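Local atomic coordinates of Rna-directed RNA polymerase (Infectious pancreatic necrosis virus, PDB entry 3ZED), a protein that copies viral RNA as an RNA-dependent RNA polymerase, extending RNA chains with ribonucleoside triphosphates, and is probably found both free and covalently attached to the genomic RNA. Residues 40-45 with 163-168; 106-111 with 457-462. One frame throughout, in Å; residues are numbered along the deposited sequence.

Overall arrangement
Both contacts lie in the palm-family region of the polymerase, on the same side of the chain's centre and with their own centres about 9 Å apart. Each is only partly buried and combines shielded residues with exposed ones. Contact 1 joins the loop before helix 45-54 to the start of helix 164-179; contact 2 joins the loop 106-111 to a hairpin turn after strand 456-459. The first is carried mainly by a carboxylate gripping helix donors, the second by paired main-chain bonds and an aromatic face. They also touch directly: Q167 OE1 and H110 NE2 lie 2.7 Å apart, a probable hydrogen bond, and M460 reaches the loop 40-45.

Contact 1 (40-45 with 163-168); sequences DPLDSP and SYSGQL
D40 meets the backbone and side chain of S165 with both carboxylate oxygens, in a worked example of how an acidic residue from a distant loop can serve a helix N-terminus while closing an Asx turn of its own. S165 N, in the first turn of helix 164-179, donates to D40 OD2 at 3.1 Å, nearly straight (164° at the hydrogen) and on the syn lone pair. Y164 N lies 3.0 Å from the same D40 OD2, but its N-H is turned well off that oxygen and the bond is weak. The other oxygen has two donors: S165 OG gives a short bond of 2.6 Å to D40 OD1, and L42 N reaches OD1 at 3.1 Å from the opposite face of the carboxylate plane. CG of D40 is anti to the backbone N (chi1 -166°), which carries it toward the helix end; there the negative charge of the carboxylate would be favoured by the helix dipole.

Next to this polar centre the contact turns apolar. L42 CB packs 3.8 Å from L168 CD1, the two side chains crossing obliquely, while L42 CD1 comes within 3.4 Å of S165 OG. F51 of helix 45-54 touches both leucines, and A48 and L52 add to the cover of L168.

Further out, each partner has its own positioning elements. Residues D40 to D43 form a type I beta turn, after which S44 takes the N-cap position of helix 45-54. At the other helix S163 is the N-cap: its OG accepts from G166 N at 3.1 Å and is also hydrogen-bonded to D315 OD1. The ring of Y164 meets H110 with the planes at about 60°, and at its CD2 atom lies 3.7 Å from both CA and CB of D43.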
loop_
_atom_site.group_PDB
_atom_site.type_symbol
_atom_site.label_atom_id
_atom_site.label_comp_id
_atom_site.label_asym_id
_atom_site.label_seq_id
_atom_site.Cartn_x
_atom_site.Cartn_y
_atom_site.Cartn_z
ATOM N N ASP B 40 9.917 24.440 -16.269
ATOM C CA ASP B 40 10.720 23.329 -15.776
ATOM C C ASP B 40 11.945 23.130 -16.668
ATOM O O ASP B 40 11.786 22.623 -17.783
ATOM C CB ASP B 40 9.870 22.052 -15.708
ATOM C CG ASP B 40 10.482 20.922 -14.908
ATOM O OD1 ASP B 40 11.720 20.922 -14.717
ATOM O OD2 ASP B 40 9.730 20.032 -14.484
ATOM N N PRO B 41 13.176 23.480 -16.199
ATOM C CA PRO B 41 14.362 23.324 -17.065
ATOM C C PRO B 41 14.773 21.872 -17.294
ATOM O O PRO B 41 15.593 21.639 -18.160
ATOM C CB PRO B 41 15.457 24.097 -16.322
ATOM C CG PRO B 41 15.055 24.061 -14.914
ATOM C CD PRO B 41 13.542 24.081 -14.897
ATOM N N LEU B 42 14.206 20.908 -16.553
ATOM C CA LEU B 42 14.566 19.494 -16.735
ATOM C C LEU B 42 13.448 18.691 -17.443
ATOM O O LEU B 42 13.450 17.468 -17.346
ATOM C CB LEU B 42 14.922 18.814 -15.385
ATOM C CG LEU B 42 15.936 19.493 -14.434
ATOM C CD1 LEU B 42 16.001 18.754 -13.089
ATOM C CD2 LEU B 42 17.319 19.625 -15.066
ATOM N N ASP B 43 12.540 19.359 -18.198
ATOM C CA ASP B 43 11.424 18.694 -18.896
ATOM C C ASP B 43 11.832 18.077 -20.262
ATOM O O ASP B 43 10.966 17.759 -21.086
ATOM C CB ASP B 43 10.226 19.657 -19.074
ATOM C CG ASP B 43 10.415 20.814 -20.049
ATOM O OD1 ASP B 43 11.563 21.030 -20.513
ATOM O OD2 ASP B 43 9.418 21.502 -20.346
ATOM N N SER B 44 13.137 17.880 -20.482
ATOM C CA SER B 44 13.646 17.265 -21.713
ATOM C C SER B 44 14.587 16.119 -21.359
ATOM O O SER B 44 15.268 16.214 -20.338
ATOM C CB SER B 44 14.348 18.296 -22.590
ATOM O OG SER B 44 15.565 18.733 -22.013
ATOM N N PRO B 45 14.652 15.032 -22.170
ATOM C CA PRO B 45 15.541 13.906 -21.828
ATOM C C PRO B 45 17.005 14.297 -21.634
ATOM O O PRO B 45 17.650 13.742 -20.747
ATOM C CB PRO B 45 15.389 12.968 -23.021
ATOM C CG PRO B 45 14.059 13.272 -23.576
ATOM C CD PRO B 45 13.892 14.743 -23.406
ATOM N N SER B 163 6.069 18.161 -10.901
ATOM C CA SER B 163 6.866 18.463 -12.094
ATOM C C SER B 163 7.925 17.402 -12.344
ATOM O O SER B 163 8.119 16.529 -11.500
ATOM C CB SER B 163 7.538 19.831 -11.945
ATOM O OG SER B 163 8.499 19.859 -10.900
ATOM N N TYR B 164 8.620 17.481 -13.497
ATOM C CA TYR B 164 9.731 16.574 -13.830
ATOM C C TYR B 164 10.882 16.790 -12.833
ATOM O O TYR B 164 11.408 15.818 -12.312
ATOM C CB TYR B 164 10.223 16.785 -15.271
ATOM C CG TYR B 164 9.407 16.085 -16.338
ATOM C CD1 TYR B 164 9.416 14.696 -16.451
ATOM C CD2 TYR B 164 8.696 16.815 -17.288
ATOM C CE1 TYR B 164 8.700 14.050 -17.458
ATOM C CE2 TYR B 164 7.983 16.179 -18.302
ATOM C CZ TYR B 164 7.996 14.797 -18.389
ATOM O OH TYR B 164 7.298 14.188 -19.400
ATOM N N SER B 165 11.232 18.066 -12.536
ATOM C CA SER B 165 12.275 18.420 -11.567
ATOM C C SER B 165 11.942 17.816 -10.187
ATOM O O SER B 165 12.817 17.228 -9.539
ATOM C CB SER B 165 12.434 19.934 -11.467
ATOM O OG SER B 165 13.148 20.467 -12.569
ATOM N N GLY B 166 10.676 17.975 -9.765
ATOM C CA GLY B 166 10.165 17.409 -8.520
ATOM C C GLY B 166 10.396 15.906 -8.463
ATOM O O GLY B 166 10.998 15.420 -7.496
ATOM N N GLN B 167 10.010 15.171 -9.564
ATOM C CA GLN B 167 10.173 13.716 -9.712
ATOM C C GLN B 167 11.644 13.301 -9.685
ATOM O O GLN B 167 11.990 12.329 -9.017
ATOM C CB GLN B 167 9.529 13.210 -11.026
ATOM C CG GLN B 167 8.007 13.238 -11.042
ATOM C CD GLN B 167 7.478 12.446 -12.203
ATOM O OE1 GLN B 167 7.324 12.958 -13.308
ATOM N NE2 GLN B 167 7.225 11.165 -11.991
ATOM N N LEU B 168 12.505 14.038 -10.412
ATOM C CA LEU B 168 13.941 13.757 -10.522
ATOM C C LEU B 168 14.660 13.979 -9.177
ATOM O O LEU B 168 15.463 13.131 -8.778
ATOM C CB LEU B 168 14.568 14.598 -11.644
ATOM C CG LEU B 168 14.120 14.216 -13.073
ATOM C CD1 LEU B 168 14.484 15.293 -14.078
ATOM C CD2 LEU B 168 14.692 12.881 -13.503
#

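Contact 2 (106-111 with 457-462)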
loop_
_atom_site.group_PDB
_atom_site.type_symbol
_atom_site.label_atom_id
_atom_site.label_comp_id
_atom_site.label_asym_id
_atom_site.label_seq_id
_atom_site.Cartn_x
_atom_site.Cartn_y
_atom_site.Cartn_z
ATOM N N TYR B 106 7.691 7.311 -21.957
ATOM C CA TYR B 106 6.593 7.667 -21.082
ATOM C C TYR B 106 6.742 9.117 -20.666
ATOM O O TYR B 106 7.672 9.465 -19.949
ATOM C CB TYR B 106 6.506 6.711 -19.874
ATOM C CG TYR B 106 5.515 7.154 -18.814
ATOM C CD1 TYR B 106 4.158 7.253 -19.102
ATOM C CD2 TYR B 106 5.942 7.524 -17.541
ATOM C CE1 TYR B 106 3.247 7.705 -18.149
ATOM C CE2 TYR B 106 5.039 7.953 -16.570
ATOM C CZ TYR B 106 3.690 8.041 -16.878
ATOM O OH TYR B 106 2.778 8.476 -15.941
ATOM N N TYR B 107 5.827 9.964 -21.147
ATOM C CA TYR B 107 5.835 11.394 -20.873
ATOM C C TYR B 107 4.581 11.770 -20.086
ATOM O O TYR B 107 3.541 12.048 -20.683
ATOM C CB TYR B 107 5.960 12.190 -22.189
ATOM C CG TYR B 107 7.331 12.093 -22.823
ATOM C CD1 TYR B 107 7.647 11.055 -23.698
ATOM C CD2 TYR B 107 8.306 13.054 -22.579
ATOM C CE1 TYR B 107 8.908 10.966 -24.294
ATOM C CE2 TYR B 107 9.552 13.001 -23.204
ATOM C CZ TYR B 107 9.864 11.934 -24.032
ATOM O OH TYR B 107 11.115 11.866 -24.609
ATOM N N PRO B 108 4.644 11.708 -18.739
ATOM C CA PRO B 108 3.450 12.024 -17.935
ATOM C C PRO B 108 3.117 13.504 -17.909
ATOM O O PRO B 108 4.000 14.342 -18.084
ATOM C CB PRO B 108 3.836 11.553 -16.532
ATOM C CG PRO B 108 5.313 11.677 -16.482
ATOM C CD PRO B 108 5.796 11.356 -17.877
ATOM N N PHE B 109 1.845 13.819 -17.663
ATOM C CA PHE B 109 1.389 15.195 -17.531
ATOM C C PHE B 109 1.620 15.652 -16.111
ATOM O O PHE B 109 1.501 14.878 -15.168
ATOM C CB PHE B 109 -0.098 15.350 -17.923
ATOM C CG PHE B 109 -0.354 15.202 -19.409
ATOM C CD1 PHE B 109 -0.210 16.286 -20.271
ATOM C CD2 PHE B 109 -0.732 13.976 -19.947
ATOM C CE1 PHE B 109 -0.424 16.141 -21.646
ATOM C CE2 PHE B 109 -0.947 13.831 -21.326
ATOM C CZ PHE B 109 -0.789 14.914 -22.165
ATOM N N HIS B 110 1.978 16.905 -15.972
ATOM C CA HIS B 110 2.221 17.548 -14.698
ATOM C C HIS B 110 1.281 18.726 -14.651
ATOM O O HIS B 110 1.398 19.633 -15.478
ATOM C CB HIS B 110 3.704 17.939 -14.589
ATOM C CG HIS B 110 4.627 16.760 -14.604
ATOM N ND1 HIS B 110 5.268 16.356 -15.757
ATOM C CD2 HIS B 110 4.964 15.915 -13.603
ATOM C CE1 HIS B 110 5.991 15.300 -15.420
ATOM N NE2 HIS B 110 5.853 15.005 -14.135
ATOM N N LYS B 111 0.256 18.661 -13.781
ATOM C CA LYS B 111 -0.721 19.746 -13.708
ATOM C C LYS B 111 -0.957 20.197 -12.253
ATOM O O LYS B 111 -1.026 19.352 -11.367
ATOM C CB LYS B 111 -2.068 19.369 -14.378
ATOM C CG LYS B 111 -2.016 19.021 -15.867
ATOM C CD LYS B 111 -1.687 20.209 -16.793
ATOM C CE LYS B 111 -1.344 19.706 -18.176
ATOM N NZ LYS B 111 -0.829 20.786 -19.041
ATOM N N CYS B 457 12.941 1.943 -13.631
ATOM C CA CYS B 457 11.736 2.704 -13.956
ATOM C C CYS B 457 11.925 3.467 -15.286
ATOM O O CYS B 457 13.029 3.524 -15.804
ATOM C CB CYS B 457 11.340 3.638 -12.812
ATOM S SG CYS B 457 12.569 4.916 -12.446
ATOM N N LEU B 458 10.827 3.993 -15.851
ATOM C CA LEU B 458 10.834 4.724 -17.109
ATOM C C LEU B 458 10.253 6.112 -16.933
ATOM O O LEU B 458 9.129 6.272 -16.451
ATOM C CB LEU B 458 10.039 3.950 -18.200
ATOM C CG LEU B 458 10.058 4.532 -19.642
ATOM C CD1 LEU B 458 11.448 4.487 -20.260
ATOM C CD2 LEU B 458 9.071 3.826 -20.534
ATOM N N LEU B 459 11.011 7.113 -17.389
ATOM C CA LEU B 459 10.620 8.525 -17.374
ATOM C C LEU B 459 11.174 9.127 -18.635
ATOM O O LEU B 459 12.382 9.062 -18.848
ATOM C CB LEU B 459 11.123 9.255 -16.109
ATOM C CG LEU B 459 10.566 10.651 -15.905
ATOM C CD1 LEU B 459 9.133 10.594 -15.376
ATOM C CD2 LEU B 459 11.454 11.463 -14.978
ATOM N N MET B 460 10.286 9.683 -19.491
ATOM C CA MET B 460 10.615 10.190 -20.842
ATOM C C MET B 460 11.114 8.965 -21.629
ATOM O O MET B 460 10.444 7.925 -21.589
ATOM C CB MET B 460 11.612 11.371 -20.817
ATOM C CG MET B 460 11.129 12.536 -19.982
ATOM S SD MET B 460 12.134 14.002 -20.235
ATOM C CE MET B 460 12.135 14.652 -18.677
ATOM N N ASN B 461 12.296 9.046 -22.256
ATOM C CA ASN B 461 12.920 7.933 -22.970
ATOM C C ASN B 461 14.059 7.328 -22.095
ATOM O O ASN B 461 14.886 6.585 -22.613
ATOM C CB ASN B 461 13.447 8.423 -24.343
ATOM C CG ASN B 461 14.625 9.376 -24.279
ATOM O OD1 ASN B 461 14.981 9.916 -23.226
ATOM N ND2 ASN B 461 15.282 9.590 -25.413
ATOM N N LEU B 462 14.090 7.657 -20.772
ATOM C CA LEU B 462 15.153 7.234 -19.854
ATOM C C LEU B 462 14.760 6.058 -18.964
ATOM O O LEU B 462 13.774 6.123 -18.220
ATOM C CB LEU B 462 15.625 8.410 -18.956
ATOM C CG LEU B 462 16.123 9.692 -19.648
ATOM C CD1 LEU B 462 16.369 10.769 -18.647
ATOM C CD2 LEU B 462 17.414 9.460 -20.443
#
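Y106 and M460 form a single antiparallel, hydrogen-bonded bridge: Y106 N donates to M460 O at 2.8 Å, and M460 N returns a bond of 2.7 Å to Y106 O. M460 and N461 are the central residues of a type II' turn from L459 to L462, a common tight link of two-residue beta hairpins, here joining strands 456-459 and 462-465.

The M460 side chain illustrates how such a turn can be covered. The backbone CA from which it springs sits over the centre of the Y107 ring, 3.8 Å from the centroid and 13° off the normal, a CH-pi contact; from there CB lies 3.5 Å from Y107 CE2, and CG stays beside the same rim atom. SD then leaves the face, making an oblique Met-aromatic contact with the ring and nearing P45 of helix 45-54. The chain bends at chi3 (-144°), which places M460 CE 3.4 Å from L42 O.

Around this centre, Y106 CB rests on L458 CD2 at 3.9 Å, while L458 O meets the edge of the Y106 ring near its plane; L458 itself touches I252 of the predicted GTP site. P108 CG packs against L459 CD1. Since both hydrogen bonds across the contact join main-chain atoms, the pairing itself does not rest on polar side-chain groups; the side chains add mainly aromatic and aliphatic packing.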